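Local coordinates for putative uncharacterized protein PH0242 (PDB 3VU1) that is the C-terminal globular domain of an archaeal oligosaccharyltransferase of the AglB family, built largely of beta-sheet, with a bound calcium ion, at residues Arg288-Gly302 and Leu331-Lys344. Sequence-based numbering, arbitrary orientation.
Sequences RDIKNATLYVYALNG and LPTAQKYRFILAQK
Val-297 lies alongside Phe-339 on the buried face of this strand pair, its CG2 set over the ring 4.0 Å from the centroid in a CH-pi contact. CG1, anti to the backbone N (chi1 178°), reaches Leu-331 CD2 and Tyr-337 CB. On the same face Leu-341 CD1 reaches Ile-290 CG2, from beyond the corner at Asn-292, at 3.8 Å, and Ile-255 and Ile-484 pack on Phe-339. Strands 293-301 and 336-344 run antiparallel within the Peripheral 1 domain, paired from Thr-294 with Ala-342 to Leu-300 with Lys-336; a classic beta bulge at Gln-335 and Lys-336, both facing Leu-300, ends the regular pairing. The other face is partly exposed at Thr-294, Tyr-296, Lys-336 and Arg-338, though Tyr-298, Leu-300 and Ile-340 are buried. Ile-340 CG1 sits over the Tyr-298 ring, whose OH hydrogen-bonds Glu-480, and Leu-300 CD2 lies over one face of the Arg-338 guanidinium, whose NE forms a salt bridge with Glu-485. Past the corner, Gln-343 NE2 gives a nearly straight bond (177°) to Asp-289 O, while OE1 accepts from Lys-291 N at 2.9 Å, the donor standing above the carbonyl plane. Around Arg-288 contact loosens: a water joins its NH1 to Gln-343 NE2 and Lys-344 O, while its NE forms a salt bridge with Asp-78.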
# COMPACT_ATOMS: atom_id res chain seq x y z
N ARG A 288 4.95 8.78 -3.70
CA ARG A 288 5.98 9.58 -4.38
C ARG A 288 5.46 10.38 -5.58
O ARG A 288 4.50 9.97 -6.26
CB ARG A 288 7.21 8.74 -4.75
CG ARG A 288 7.00 7.73 -5.85
CD ARG A 288 8.31 7.13 -6.36
NE ARG A 288 9.17 6.74 -5.25
CZ ARG A 288 10.49 6.56 -5.31
NH1 ARG A 288 11.15 6.71 -6.46
NH2 ARG A 288 11.16 6.23 -4.21
N ASP A 289 6.10 11.51 -5.85
CA ASP A 289 5.73 12.35 -6.99
C ASP A 289 5.98 11.71 -8.35
O ASP A 289 6.87 10.85 -8.49
CB ASP A 289 6.47 13.68 -6.92
CG ASP A 289 6.10 14.50 -5.69
OD1 ASP A 289 4.95 14.44 -5.20
OD2 ASP A 289 6.99 15.21 -5.22
N ILE A 290 5.20 12.13 -9.34
CA ILE A 290 5.57 11.92 -10.75
C ILE A 290 6.57 13.03 -11.14
O ILE A 290 6.29 14.20 -10.85
CB ILE A 290 4.33 11.96 -11.66
CG1 ILE A 290 3.36 10.85 -11.24
CG2 ILE A 290 4.71 11.79 -13.12
CD1 ILE A 290 1.92 11.09 -11.61
N LYS A 291 7.72 12.68 -11.72
CA LYS A 291 8.75 13.64 -12.18
C LYS A 291 9.29 13.22 -13.52
O LYS A 291 9.78 12.08 -13.66
CB LYS A 291 9.98 13.69 -11.26
CG LYS A 291 9.76 14.34 -9.91
CD LYS A 291 11.02 14.35 -9.04
CE LYS A 291 11.28 13.00 -8.40
NZ LYS A 291 12.15 13.13 -7.20
N ASN A 292 9.25 14.12 -14.50
CA ASN A 292 9.93 13.90 -15.79
C ASN A 292 9.52 12.58 -16.33
O ASN A 292 10.36 11.75 -16.59
CB ASN A 292 11.47 13.90 -15.63
CG ASN A 292 11.99 15.17 -14.97
OD1 ASN A 292 11.60 16.28 -15.32
ND2 ASN A 292 12.83 14.99 -13.99
N ALA A 293 8.21 12.41 -16.48
CA ALA A 293 7.60 11.13 -16.78
C ALA A 293 7.05 11.11 -18.21
O ALA A 293 6.55 12.12 -18.70
CB ALA A 293 6.47 10.85 -15.78
N THR A 294 7.12 9.95 -18.86
CA THR A 294 6.48 9.72 -20.16
C THR A 294 5.30 8.75 -20.02
O THR A 294 5.44 7.72 -19.35
CB THR A 294 7.49 9.12 -21.16
OG1 THR A 294 8.68 9.88 -21.11
CG2 THR A 294 6.94 9.13 -22.58
N LEU A 295 4.17 9.08 -20.65
CA LEU A 295 3.03 8.17 -20.71
C LEU A 295 3.01 7.31 -21.99
O LEU A 295 3.25 7.81 -23.10
CB LEU A 295 1.73 8.94 -20.62
CG LEU A 295 1.65 9.90 -19.45
CD1 LEU A 295 0.39 10.75 -19.52
CD2 LEU A 295 1.72 9.13 -18.15
N TYR A 296 2.72 6.01 -21.83
CA TYR A 296 2.54 5.15 -23.00
C TYR A 296 1.27 4.35 -22.93
O TYR A 296 0.64 4.24 -21.87
CB TYR A 296 3.66 4.16 -23.13
CG TYR A 296 5.01 4.77 -23.25
CD1 TYR A 296 5.76 5.06 -22.11
CD2 TYR A 296 5.57 5.03 -24.50
CE1 TYR A 296 7.02 5.59 -22.21
CE2 TYR A 296 6.85 5.57 -24.62
CZ TYR A 296 7.57 5.84 -23.47
OH TYR A 296 8.81 6.39 -23.56
N VAL A 297 0.89 3.82 -24.08
CA VAL A 297 -0.07 2.73 -24.15
C VAL A 297 0.63 1.57 -24.87
O VAL A 297 1.24 1.75 -25.95
CB VAL A 297 -1.38 3.17 -24.86
CG1 VAL A 297 -2.35 2.01 -24.97
CG2 VAL A 297 -2.05 4.30 -24.08
N TYR A 298 0.61 0.40 -24.24
CA TYR A 298 1.12 -0.81 -24.87
C TYR A 298 -0.08 -1.64 -25.29
O TYR A 298 -0.89 -2.04 -24.45
CB TYR A 298 1.97 -1.64 -23.89
CG TYR A 298 3.30 -1.06 -23.43
CD1 TYR A 298 3.71 0.21 -23.82
CD2 TYR A 298 4.13 -1.78 -22.56
CE1 TYR A 298 4.92 0.75 -23.40
CE2 TYR A 298 5.34 -1.25 -22.12
CZ TYR A 298 5.74 0.02 -22.54
OH TYR A 298 6.94 0.58 -22.13
N ALA A 299 -0.21 -1.89 -26.59
CA ALA A 299 -1.23 -2.83 -27.09
C ALA A 299 -0.72 -4.24 -26.89
O ALA A 299 0.43 -4.55 -27.20
CB ALA A 299 -1.51 -2.58 -28.57
N LEU A 300 -1.59 -5.10 -26.40
CA LEU A 300 -1.20 -6.46 -26.09
C LEU A 300 -2.16 -7.50 -26.62
O LEU A 300 -3.37 -7.37 -26.45
CB LEU A 300 -1.09 -6.66 -24.57
CG LEU A 300 0.19 -6.24 -23.84
CD1 LEU A 300 0.00 -4.84 -23.31
CD2 LEU A 300 0.47 -7.19 -22.69
N ASN A 301 -1.59 -8.52 -27.24
CA ASN A 301 -2.28 -9.78 -27.50
C ASN A 301 -1.80 -10.85 -26.51
O ASN A 301 -0.71 -11.40 -26.67
CB ASN A 301 -2.05 -10.25 -28.94
CG ASN A 301 -2.76 -9.38 -29.97
OD1 ASN A 301 -3.86 -8.88 -29.73
ND2 ASN A 301 -2.13 -9.19 -31.12
N GLY A 302 -2.61 -11.12 -25.50
CA GLY A 302 -2.24 -12.03 -24.43
C GLY A 302 -1.12 -11.45 -23.58
O GLY A 302 -1.36 -10.61 -22.71
N LEU A 331 -5.63 3.80 -30.85
CA LEU A 331 -5.40 2.43 -30.39
C LEU A 331 -5.57 1.41 -31.51
O LEU A 331 -6.65 1.28 -32.07
CB LEU A 331 -6.38 2.08 -29.27
CG LEU A 331 -6.52 3.06 -28.10
CD1 LEU A 331 -7.61 2.56 -27.19
CD2 LEU A 331 -5.22 3.19 -27.33
N PRO A 332 -4.51 0.63 -31.82
CA PRO A 332 -4.66 -0.44 -32.80
C PRO A 332 -5.51 -1.53 -32.22
O PRO A 332 -5.72 -1.57 -31.01
CB PRO A 332 -3.24 -0.97 -32.96
CG PRO A 332 -2.60 -0.73 -31.63
CD PRO A 332 -3.21 0.55 -31.12
N THR A 333 -5.97 -2.44 -33.08
CA THR A 333 -6.75 -3.59 -32.64
C THR A 333 -5.81 -4.50 -31.83
O THR A 333 -4.65 -4.65 -32.20
CB THR A 333 -7.34 -4.37 -33.85
OG1 THR A 333 -6.25 -4.78 -34.65
CG2 THR A 333 -8.22 -3.48 -34.74
N ALA A 334 -6.31 -5.09 -30.75
CA ALA A 334 -5.50 -5.88 -29.81
C ALA A 334 -6.43 -6.37 -28.74
O ALA A 334 -7.55 -5.89 -28.62
CB ALA A 334 -4.43 -5.02 -29.17
N GLN A 335 -5.98 -7.33 -27.93
CA GLN A 335 -6.84 -7.86 -26.87
C GLN A 335 -7.04 -6.86 -25.73
O GLN A 335 -8.14 -6.73 -25.22
CB GLN A 335 -6.31 -9.19 -26.33
CG GLN A 335 -7.15 -9.70 -25.16
CD GLN A 335 -6.64 -10.98 -24.52
OE1 GLN A 335 -7.28 -11.51 -23.62
NE2 GLN A 335 -5.50 -11.49 -25.00
N LYS A 336 -5.97 -6.18 -25.32
CA LYS A 336 -6.08 -5.23 -24.22
C LYS A 336 -5.05 -4.10 -24.31
O LYS A 336 -4.06 -4.22 -25.03
CB LYS A 336 -5.97 -5.94 -22.87
CG LYS A 336 -4.66 -6.66 -22.62
CD LYS A 336 -4.63 -7.16 -21.19
CE LYS A 336 -3.45 -8.08 -20.95
NZ LYS A 336 -3.52 -8.59 -19.55
N TYR A 337 -5.31 -3.01 -23.59
CA TYR A 337 -4.37 -1.87 -23.54
C TYR A 337 -3.80 -1.64 -22.13
O TYR A 337 -4.52 -1.64 -21.12
CB TYR A 337 -4.97 -0.57 -24.11
CG TYR A 337 -5.68 -0.77 -25.43
CD1 TYR A 337 -7.06 -0.87 -25.49
CD2 TYR A 337 -4.96 -0.88 -26.62
CE1 TYR A 337 -7.73 -1.06 -26.68
CE2 TYR A 337 -5.62 -1.08 -27.83
CZ TYR A 337 -7.01 -1.17 -27.85
OH TYR A 337 -7.69 -1.37 -29.03
N ARG A 338 -2.48 -1.48 -22.08
CA ARG A 338 -1.82 -1.21 -20.82
C ARG A 338 -1.24 0.20 -20.83
O ARG A 338 -0.38 0.54 -21.65
CB ARG A 338 -0.73 -2.26 -20.54
CG ARG A 338 -0.17 -2.24 -19.13
CD ARG A 338 1.00 -3.19 -19.02
NE ARG A 338 0.53 -4.54 -18.83
CZ ARG A 338 1.24 -5.63 -19.11
NH1 ARG A 338 2.48 -5.51 -19.61
NH2 ARG A 338 0.71 -6.83 -18.90
N PHE A 339 -1.72 1.01 -19.90
CA PHE A 339 -1.18 2.34 -19.68
C PHE A 339 0.09 2.29 -18.81
O PHE A 339 0.09 1.72 -17.71
CB PHE A 339 -2.27 3.24 -19.09
CG PHE A 339 -3.41 3.49 -20.05
CD1 PHE A 339 -4.27 2.46 -20.42
CD2 PHE A 339 -3.60 4.75 -20.60
CE1 PHE A 339 -5.31 2.68 -21.31
CE2 PHE A 339 -4.64 4.97 -21.50
CZ PHE A 339 -5.49 3.94 -21.85
N ILE A 340 1.18 2.85 -19.33
CA ILE A 340 2.47 2.89 -18.65
C ILE A 340 2.93 4.30 -18.29
O ILE A 340 2.89 5.21 -19.12
CB ILE A 340 3.57 2.18 -19.49
CG1 ILE A 340 3.70 0.71 -19.08
CG2 ILE A 340 4.93 2.77 -19.21
CD1 ILE A 340 2.46 -0.09 -19.32
N LEU A 341 3.37 4.48 -17.05
CA LEU A 341 4.11 5.68 -16.70
C LEU A 341 5.57 5.28 -16.62
O LEU A 341 5.93 4.34 -15.91
CB LEU A 341 3.62 6.26 -15.37
CG LEU A 341 4.23 7.63 -14.99
CD1 LEU A 341 3.21 8.50 -14.31
CD2 LEU A 341 5.51 7.53 -14.13
N ALA A 342 6.43 5.94 -17.39
CA ALA A 342 7.87 5.70 -17.24
C ALA A 342 8.55 6.94 -16.63
O ALA A 342 8.29 8.08 -17.04
CB ALA A 342 8.53 5.27 -18.53
N GLN A 343 9.35 6.68 -15.59
CA GLN A 343 10.15 7.68 -14.90
C GLN A 343 11.31 6.98 -14.13
O GLN A 343 11.49 5.75 -14.20
CB GLN A 343 9.27 8.57 -14.01
CG GLN A 343 8.90 7.98 -12.67
CD GLN A 343 8.19 8.96 -11.77
OE1 GLN A 343 7.49 9.83 -12.25
NE2 GLN A 343 8.34 8.80 -10.46
N LYS A 344 12.12 7.78 -13.46
CA LYS A 344 13.24 7.27 -12.70
C LYS A 344 12.79 6.51 -11.45
O LYS A 344 11.94 7.00 -10.70
CB LYS A 344 14.14 8.43 -12.29
CG LYS A 344 14.89 9.07 -13.43
CD LYS A 344 15.86 8.09 -14.07
CE LYS A 344 16.81 8.78 -15.05
NZ LYS A 344 16.82 8.00 -16.32
O HOH W 1 9.63 6.39 -9.27